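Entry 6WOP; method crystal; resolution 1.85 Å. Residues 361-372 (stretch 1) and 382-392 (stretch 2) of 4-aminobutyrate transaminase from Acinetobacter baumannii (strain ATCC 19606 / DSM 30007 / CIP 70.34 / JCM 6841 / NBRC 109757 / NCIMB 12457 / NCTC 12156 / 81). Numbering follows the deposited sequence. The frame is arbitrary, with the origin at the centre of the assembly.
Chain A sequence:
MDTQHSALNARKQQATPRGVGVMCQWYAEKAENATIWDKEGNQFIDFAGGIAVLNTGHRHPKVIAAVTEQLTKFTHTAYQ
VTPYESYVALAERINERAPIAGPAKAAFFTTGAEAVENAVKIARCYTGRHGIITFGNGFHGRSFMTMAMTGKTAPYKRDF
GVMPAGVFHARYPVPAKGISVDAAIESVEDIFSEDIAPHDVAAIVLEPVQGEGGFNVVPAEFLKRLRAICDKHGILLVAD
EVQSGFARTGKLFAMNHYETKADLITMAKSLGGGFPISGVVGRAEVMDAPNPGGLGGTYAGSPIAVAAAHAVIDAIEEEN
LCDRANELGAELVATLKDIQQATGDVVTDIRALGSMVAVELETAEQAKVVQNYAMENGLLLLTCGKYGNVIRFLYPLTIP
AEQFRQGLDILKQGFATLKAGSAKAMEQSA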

ATOM      1  N   LEU A 361     -23.344 -22.411  20.207  1.00 28.16           N
ATOM      2  CA  LEU A 361     -24.023 -23.664  19.924  1.00 31.05           C
ATOM      3  C   LEU A 361     -23.180 -24.464  18.946  1.00 33.52           C
ATOM      4  O   LEU A 361     -22.249 -23.940  18.335  1.00 36.83           O
ATOM      5  N   GLU A 362     -23.511 -25.741  18.812  1.00 32.69           N
ATOM      6  CA  GLU A 362     -22.719 -26.566  17.901  1.00 37.29           C
ATOM      7  C   GLU A 362     -22.754 -26.027  16.479  1.00 38.68           C
ATOM      8  O   GLU A 362     -21.731 -25.993  15.789  1.00 39.01           O
ATOM      9  N   THR A 363     -23.863 -25.450  16.070  1.00 37.40           N
ATOM     10  CA  THR A 363     -24.186 -25.224  14.680  1.00 39.13           C
ATOM     11  C   THR A 363     -24.920 -23.903  14.504  1.00 36.36           C
ATOM     12  O   THR A 363     -25.705 -23.511  15.373  1.00 35.52           O
ATOM     13  N   ALA A 364     -24.686 -23.216  13.377  1.00 33.72           N
ATOM     14  CA  ALA A 364     -25.467 -21.997  13.129  1.00 32.91           C
ATOM     15  C   ALA A 364     -26.918 -22.311  12.812  1.00 33.67           C
ATOM     16  O   ALA A 364     -27.797 -21.478  13.058  1.00 34.57           O
ATOM     17  N   GLU A 365     -27.196 -23.476  12.223  1.00 34.84           N
ATOM     18  CA  GLU A 365     -28.586 -23.883  12.070  1.00 37.06           C
ATOM     19  C   GLU A 365     -29.264 -23.953  13.427  1.00 38.02           C
ATOM     20  O   GLU A 365     -30.427 -23.542  13.569  1.00 40.65           O
ATOM     21  N   GLN A 366     -28.541 -24.441  14.443  1.00 34.51           N
ATOM     22  CA  GLN A 366     -29.097 -24.453  15.797  1.00 35.41           C
ATOM     23  C   GLN A 366     -29.358 -23.039  16.300  1.00 34.52           C
ATOM     24  O   GLN A 366     -30.419 -22.745  16.872  1.00 36.21           O
ATOM     25  N   ALA A 367     -28.387 -22.147  16.109  1.00 31.83           N
ATOM     26  CA  ALA A 367     -28.560 -20.763  16.560  1.00 28.91           C
ATOM     27  C   ALA A 367     -29.747 -20.095  15.870  1.00 32.12           C
ATOM     28  O   ALA A 367     -30.506 -19.341  16.501  1.00 31.95           O
ATOM     29  N   LYS A 368     -29.945 -20.376  14.579  1.00 32.27           N
ATOM     30  CA  LYS A 368     -31.056 -19.768  13.854  1.00 34.06           C
ATOM     31  C   LYS A 368     -32.392 -20.343  14.309  1.00 35.22           C
ATOM     32  O   LYS A 368     -33.395 -19.619  14.339  1.00 37.42           O
ATOM     33  N   VAL A 369     -32.435 -21.615  14.692  1.00 33.75           N
ATOM     34  CA  VAL A 369     -33.709 -22.175  15.158  1.00 36.04           C
ATOM     35  C   VAL A 369     -34.174 -21.432  16.413  1.00 34.34           C
ATOM     36  O   VAL A 369     -35.328 -21.029  16.521  1.00 34.47           O
ATOM     37  N   VAL A 370     -33.259 -21.192  17.347  1.00 34.56           N
ATOM     38  CA  VAL A 370     -33.587 -20.495  18.588  1.00 33.43           C
ATOM     39  C   VAL A 370     -33.939 -19.035  18.295  1.00 34.18           C
ATOM     40  O   VAL A 370     -34.936 -18.497  18.801  1.00 33.61           O
ATOM     41  N   GLN A 371     -33.091 -18.371  17.503  1.00 28.05           N
ATOM     42  CA  GLN A 371     -33.327 -16.988  17.136  1.00 30.06           C
ATOM     43  C   GLN A 371     -34.691 -16.829  16.487  1.00 29.72           C
ATOM     44  O   GLN A 371     -35.403 -15.855  16.783  1.00 30.45           O
ATOM     45  N   ASN A 372     -35.054 -17.742  15.569  1.00 29.96           N
ATOM     46  CA  ASN A 372     -36.326 -17.510  14.899  1.00 38.71           C
ATOM     47  C   ASN A 372     -37.508 -17.902  15.785  1.00 39.19           C
ATOM     48  O   ASN A 372     -38.548 -17.223  15.773  1.00 36.88           O
ATOM     49  N   LEU A 382     -29.769 -11.480  18.782  1.00 19.52           N
ATOM     50  CA  LEU A 382     -28.691 -11.375  17.797  1.00 20.28           C
ATOM     51  C   LEU A 382     -27.741 -12.571  17.822  1.00 23.16           C
ATOM     52  O   LEU A 382     -27.434 -13.109  18.892  1.00 23.22           O
ATOM     53  N   THR A 383     -27.194 -12.907  16.645  1.00 21.50           N
ATOM     54  CA  THR A 383     -26.108 -13.889  16.550  1.00 26.38           C
ATOM     55  C   THR A 383     -24.769 -13.219  16.222  1.00 27.53           C
ATOM     56  O   THR A 383     -24.675 -12.018  15.961  1.00 31.16           O
ATOM     57  N   CYS A 384     -23.699 -13.997  16.277  1.00 24.57           N
ATOM     58  CA  CYS A 384     -22.368 -13.458  16.102  1.00 27.21           C
ATOM     59  C   CYS A 384     -21.487 -14.630  15.757  1.00 27.61           C
ATOM     60  O   CYS A 384     -21.988 -15.733  15.495  1.00 29.11           O
ATOM     61  N   GLY A 385     -20.196 -14.317  15.634  1.00 26.05           N
ATOM     62  CA  GLY A 385     -19.195 -15.371  15.617  1.00 24.87           C
ATOM     63  C   GLY A 385     -18.779 -15.701  14.208  1.00 28.31           C
ATOM     64  O   GLY A 385     -19.548 -15.542  13.248  1.00 27.12           O
ATOM     65  N   LYS A 386     -17.521 -16.160  14.079  1.00 28.98           N
ATOM     66  CA  LYS A 386     -16.978 -16.512  12.782  1.00 30.67           C
ATOM     67  C   LYS A 386     -17.928 -17.443  12.042  1.00 32.84           C
ATOM     68  O   LYS A 386     -18.057 -17.357  10.819  1.00 30.76           O
ATOM     69  N   TYR A 387     -18.618 -18.323  12.770  1.00 34.68           N
ATOM     70  CA  TYR A 387     -19.454 -19.346  12.153  1.00 34.50           C
ATOM     71  C   TYR A 387     -20.933 -19.065  12.379  1.00 35.10           C
ATOM     72  O   TYR A 387     -21.772 -19.911  12.048  1.00 38.37           O
ATOM     73  N   GLY A 388     -21.261 -17.896  12.928  1.00 30.45           N
ATOM     74  CA  GLY A 388     -22.654 -17.553  13.156  1.00 33.70           C
ATOM     75  C   GLY A 388     -23.379 -18.493  14.091  1.00 34.53           C
ATOM     76  O   GLY A 388     -24.608 -18.618  13.991  1.00 34.04           O
ATOM     77  N   ASN A 389     -22.662 -19.149  15.010  1.00 30.69           N
ATOM     78  CA  ASN A 389     -23.260 -20.120  15.916  1.00 31.02           C
ATOM     79  C   ASN A 389     -23.318 -19.597  17.340  1.00 27.77           C
ATOM     80  O   ASN A 389     -23.533 -20.367  18.276  1.00 28.43           O
ATOM     81  N   VAL A 390     -23.111 -18.300  17.536  1.00 26.17           N
ATOM     82  CA  VAL A 390     -23.102 -17.700  18.862  1.00 27.15           C
ATOM     83  C   VAL A 390     -24.289 -16.766  18.984  1.00 25.89           C
ATOM     84  O   VAL A 390     -24.487 -15.902  18.128  1.00 25.10           O
ATOM     85  N   ILE A 391     -25.068 -16.906  20.048  1.00 24.24           N
ATOM     86  CA  ILE A 391     -26.106 -15.917  20.374  1.00 22.57           C
ATOM     87  C   ILE A 391     -25.533 -15.001  21.431  1.00 24.10           C
ATOM     88  O   ILE A 391     -25.084 -15.474  22.478  1.00 25.57           O
ATOM     89  N   ARG A 392     -25.544 -13.697  21.183  1.00 20.25           N
ATOM     90  CA  ARG A 392     -24.972 -12.760  22.138  1.00 24.27           C
ATOM     91  C   ARG A 392     -26.106 -11.955  22.727  1.00 24.28           C
ATOM     92  O   ARG A 392     -27.130 -11.760  22.067  1.00 29.45           O
TER

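Helix 364-372 lies over a hairpin-like segment, its axis running at 167° to that of strand 382-384, nearly antiparallel, with a closest approach of 9.4 Å. The two bodies come nearest at the start of the helix, where the CA atoms of Ala 364 and Asn 389 are 4.0 Å apart. Ala 364 points its CB sideways, and this atom sits 3.4 Å from Tyr 387 O and 3.3 Å from Gly 388 O, filling the shallow hollow formed by the end of the Gly 385 to Gly 388 type I turn. An ideal CB on Gly 388 would lie 4.0 Å from Ala 364 CB, which is no clash; the positive phi (61°) is what favours glycine. One helical turn on, Ala 367 points toward the strands, and its CB rests 3.8 Å from Gly 388 O and 4.0 Å from Asn 389 CA.

Asn 389, chi1 p, is the largest contributor by covered area. Its backbone and side chain clasp Leu 361: Leu 361 N donates to Asn 389 O (2.8 Å, 166°), and Asn 389 ND2 donates to Leu 361 O (2.9 Å, 135°).

Ile 391 (m, t) is the main apolar bump. Its CD1 enters a pocket between Leu 361 CD1 and Val 370 CG1, 3.8 Å from each, while its CG1 lies 4.4 Å from Ala 367 CB. Leu 361 (m, p) starts sideways but bends its end inward; Val 370 (t) points directly toward the strands.

Toward the later part of the helix, Thr 383 (p) brings CG2 to 4.2 Å from Ala 367 CB and 3.9 Å from Gln 371 NE2. Gln 371, extended (t, t), accepts from Lys 368 NZ at OE1 (2.8 Å). Water 1 sits to one side and bridges the pair, accepting from Gln 371 NE2 and Thr 383 N, both at 3.2 Å.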

ATOM      1  CB  LEU A 361     -25.442 -23.407  19.382  1.00 32.09           C
ATOM      2  CG  LEU A 361     -26.475 -22.709  20.309  1.00 32.20           C
ATOM      3  CD1 LEU A 361     -26.332 -21.235  20.358  1.00 33.18           C
ATOM      4  CD2 LEU A 361     -27.874 -22.972  19.828  1.00 34.27           C
ATOM      5  CB  GLU A 362     -23.197 -28.010  17.939  1.00 40.03           C
ATOM      6  CG  GLU A 362     -22.185 -28.843  18.624  1.00 51.38           C
ATOM      7  CD  GLU A 362     -22.701 -30.175  19.007  1.00 62.08           C
ATOM      8  OE1 GLU A 362     -23.605 -30.671  18.281  1.00 66.49           O
ATOM      9  OE2 GLU A 362     -22.200 -30.718  20.029  1.00 64.40           O
ATOM     10  CB  THR A 363     -25.042 -26.409  14.271  1.00 45.07           C
ATOM     11  OG1 THR A 363     -24.188 -27.517  13.958  1.00 49.97           O
ATOM     12  CG2 THR A 363     -25.947 -26.090  13.210  1.00 47.27           C
ATOM     13  CB  ALA A 364     -24.882 -21.191  11.981  1.00 36.06           C
ATOM     14  CB  GLU A 365     -28.676 -25.227  11.351  1.00 45.19           C
ATOM     15  CG  GLU A 365     -28.266 -25.207   9.877  1.00 54.49           C
ATOM     16  CD  GLU A 365     -26.774 -24.888   9.611  1.00 60.14           C
ATOM     17  OE1 GLU A 365     -25.873 -25.195  10.442  1.00 60.26           O
ATOM     18  OE2 GLU A 365     -26.496 -24.319   8.528  1.00 63.59           O
ATOM     19  CB  GLN A 366     -28.156 -25.173  16.754  1.00 34.17           C
ATOM     20  CG  GLN A 366     -28.209 -26.706  16.626  1.00 36.74           C
ATOM     21  CD  GLN A 366     -27.217 -27.382  17.535  1.00 39.89           C
ATOM     22  OE1 GLN A 366     -26.190 -26.786  17.910  1.00 37.06           O
ATOM     23  NE2 GLN A 366     -27.507 -28.617  17.908  1.00 41.04           N
ATOM     24  CB  ALA A 367     -27.262 -19.995  16.320  1.00 28.82           C
ATOM     25  CB  LYS A 368     -30.911 -19.972  12.341  1.00 37.37           C
ATOM     26  CG  LYS A 368     -29.820 -19.200  11.676  1.00 43.60           C
ATOM     27  CD  LYS A 368     -29.744 -17.831  12.229  1.00 47.85           C
ATOM     28  CE  LYS A 368     -29.994 -16.796  11.124  1.00 52.28           C
ATOM     29  NZ  LYS A 368     -29.503 -15.392  11.437  1.00 50.33           N
ATOM     30  CB  VAL A 369     -33.590 -23.699  15.388  1.00 36.88           C
ATOM     31  CG1 VAL A 369     -34.745 -24.208  16.245  1.00 37.64           C
ATOM     32  CG2 VAL A 369     -33.545 -24.459  14.029  1.00 37.94           C
ATOM     33  CB  VAL A 370     -32.399 -20.609  19.576  1.00 30.61           C
ATOM     34  CG1 VAL A 370     -32.573 -19.641  20.799  1.00 29.77           C
ATOM     35  CG2 VAL A 370     -32.180 -22.077  20.005  1.00 32.90           C
ATOM     36  CB  GLN A 371     -32.221 -16.500  16.191  1.00 29.64           C
ATOM     37  CG  GLN A 371     -32.408 -15.052  15.750  1.00 29.98           C
ATOM     38  CD  GLN A 371     -31.318 -14.564  14.808  1.00 30.87           C
ATOM     39  OE1 GLN A 371     -31.029 -15.181  13.757  1.00 32.19           O
ATOM     40  NE2 GLN A 371     -30.713 -13.468  15.168  1.00 24.31           N
ATOM     41  CB  ASN A 372     -36.391 -18.251  13.557  1.00 43.33           C
ATOM     42  CG  ASN A 372     -35.227 -17.861  12.642  1.00 48.02           C
ATOM     43  OD1 ASN A 372     -34.413 -16.992  12.997  1.00 48.95           O
ATOM     44  ND2 ASN A 372     -35.146 -18.489  11.466  1.00 49.93           N
ATOM     45  CB  LEU A 382     -27.858 -10.130  18.039  1.00 20.13           C
ATOM     46  CG  LEU A 382     -28.604  -8.786  18.109  1.00 21.81           C
ATOM     47  CD1 LEU A 382     -27.602  -7.751  18.567  1.00 24.49           C
ATOM     48  CD2 LEU A 382     -29.201  -8.436  16.747  1.00 23.04           C
ATOM     49  CB  THR A 383     -26.402 -14.971  15.509  1.00 31.03           C
ATOM     50  OG1 THR A 383     -26.574 -14.367  14.215  1.00 29.63           O
ATOM     51  CG2 THR A 383     -27.649 -15.806  15.921  1.00 31.51           C
ATOM     52  CB  CYS A 384     -21.842 -12.779  17.364  1.00 30.40           C
ATOM     53  SG  CYS A 384     -22.220 -13.633  18.946  1.00 45.48           S
ATOM     54  CB  LYS A 386     -15.597 -17.181  12.965  1.00 30.09           C
ATOM     55  CG  LYS A 386     -14.924 -17.627  11.633  1.00 31.89           C
ATOM     56  CD  LYS A 386     -13.569 -18.242  11.939  1.00 33.35           C
ATOM     57  CE  LYS A 386     -12.880 -18.710  10.689  1.00 35.31           C
ATOM     58  NZ  LYS A 386     -11.480 -19.082  10.999  1.00 36.69           N
ATOM     59  CB  TYR A 387     -19.076 -20.730  12.684  1.00 32.65           C
ATOM     60  CG  TYR A 387     -17.684 -21.118  12.231  1.00 36.64           C
ATOM     61  CD1 TYR A 387     -17.413 -21.364  10.874  1.00 37.40           C
ATOM     62  CD2 TYR A 387     -16.635 -21.204  13.136  1.00 38.17           C
ATOM     63  CE1 TYR A 387     -16.122 -21.697  10.448  1.00 42.76           C
ATOM     64  CE2 TYR A 387     -15.326 -21.536  12.696  1.00 40.47           C
ATOM     65  CZ  TYR A 387     -15.092 -21.794  11.369  1.00 43.84           C
ATOM     66  OH  TYR A 387     -13.796 -22.124  10.966  1.00 46.74           O
ATOM     67  CB  ASN A 389     -22.494 -21.444  15.851  1.00 32.78           C
ATOM     68  CG  ASN A 389     -21.048 -21.289  16.232  1.00 34.66           C
ATOM     69  OD1 ASN A 389     -20.465 -20.217  16.058  1.00 32.65           O
ATOM     70  ND2 ASN A 389     -20.463 -22.330  16.775  1.00 35.78           N
ATOM     71  CB  VAL A 390     -21.795 -16.939  19.109  1.00 25.96           C
ATOM     72  CG1 VAL A 390     -21.822 -16.453  20.556  1.00 26.71           C
ATOM     73  CG2 VAL A 390     -20.539 -17.904  18.793  1.00 26.04           C
ATOM     74  CB  ILE A 391     -27.380 -16.597  20.890  1.00 26.22           C
ATOM     75  CG1 ILE A 391     -27.968 -17.510  19.821  1.00 25.72           C
ATOM     76  CG2 ILE A 391     -28.413 -15.543  21.451  1.00 25.57           C
ATOM     77  CD1 ILE A 391     -28.965 -18.489  20.400  1.00 29.48           C
ATOM     78  CB  ARG A 392     -23.956 -11.816  21.463  1.00 22.90           C
ATOM     79  CG  ARG A 392     -24.594 -11.058  20.284  1.00 24.46           C
ATOM     80  CD  ARG A 392     -23.594 -10.051  19.731  1.00 28.41           C
ATOM     81  NE  ARG A 392     -23.853  -9.729  18.327  1.00 30.18           N
ATOM     82  CZ  ARG A 392     -23.290  -8.724  17.670  1.00 26.32           C
ATOM     83  NH1 ARG A 392     -22.460  -7.912  18.296  1.00 27.35           N
ATOM     84  NH2 ARG A 392     -23.568  -8.528  16.386  1.00 26.15           N
TER
HETATM   85  O   HOH W   1     -28.262 -11.778  13.885  1.00 32.44           O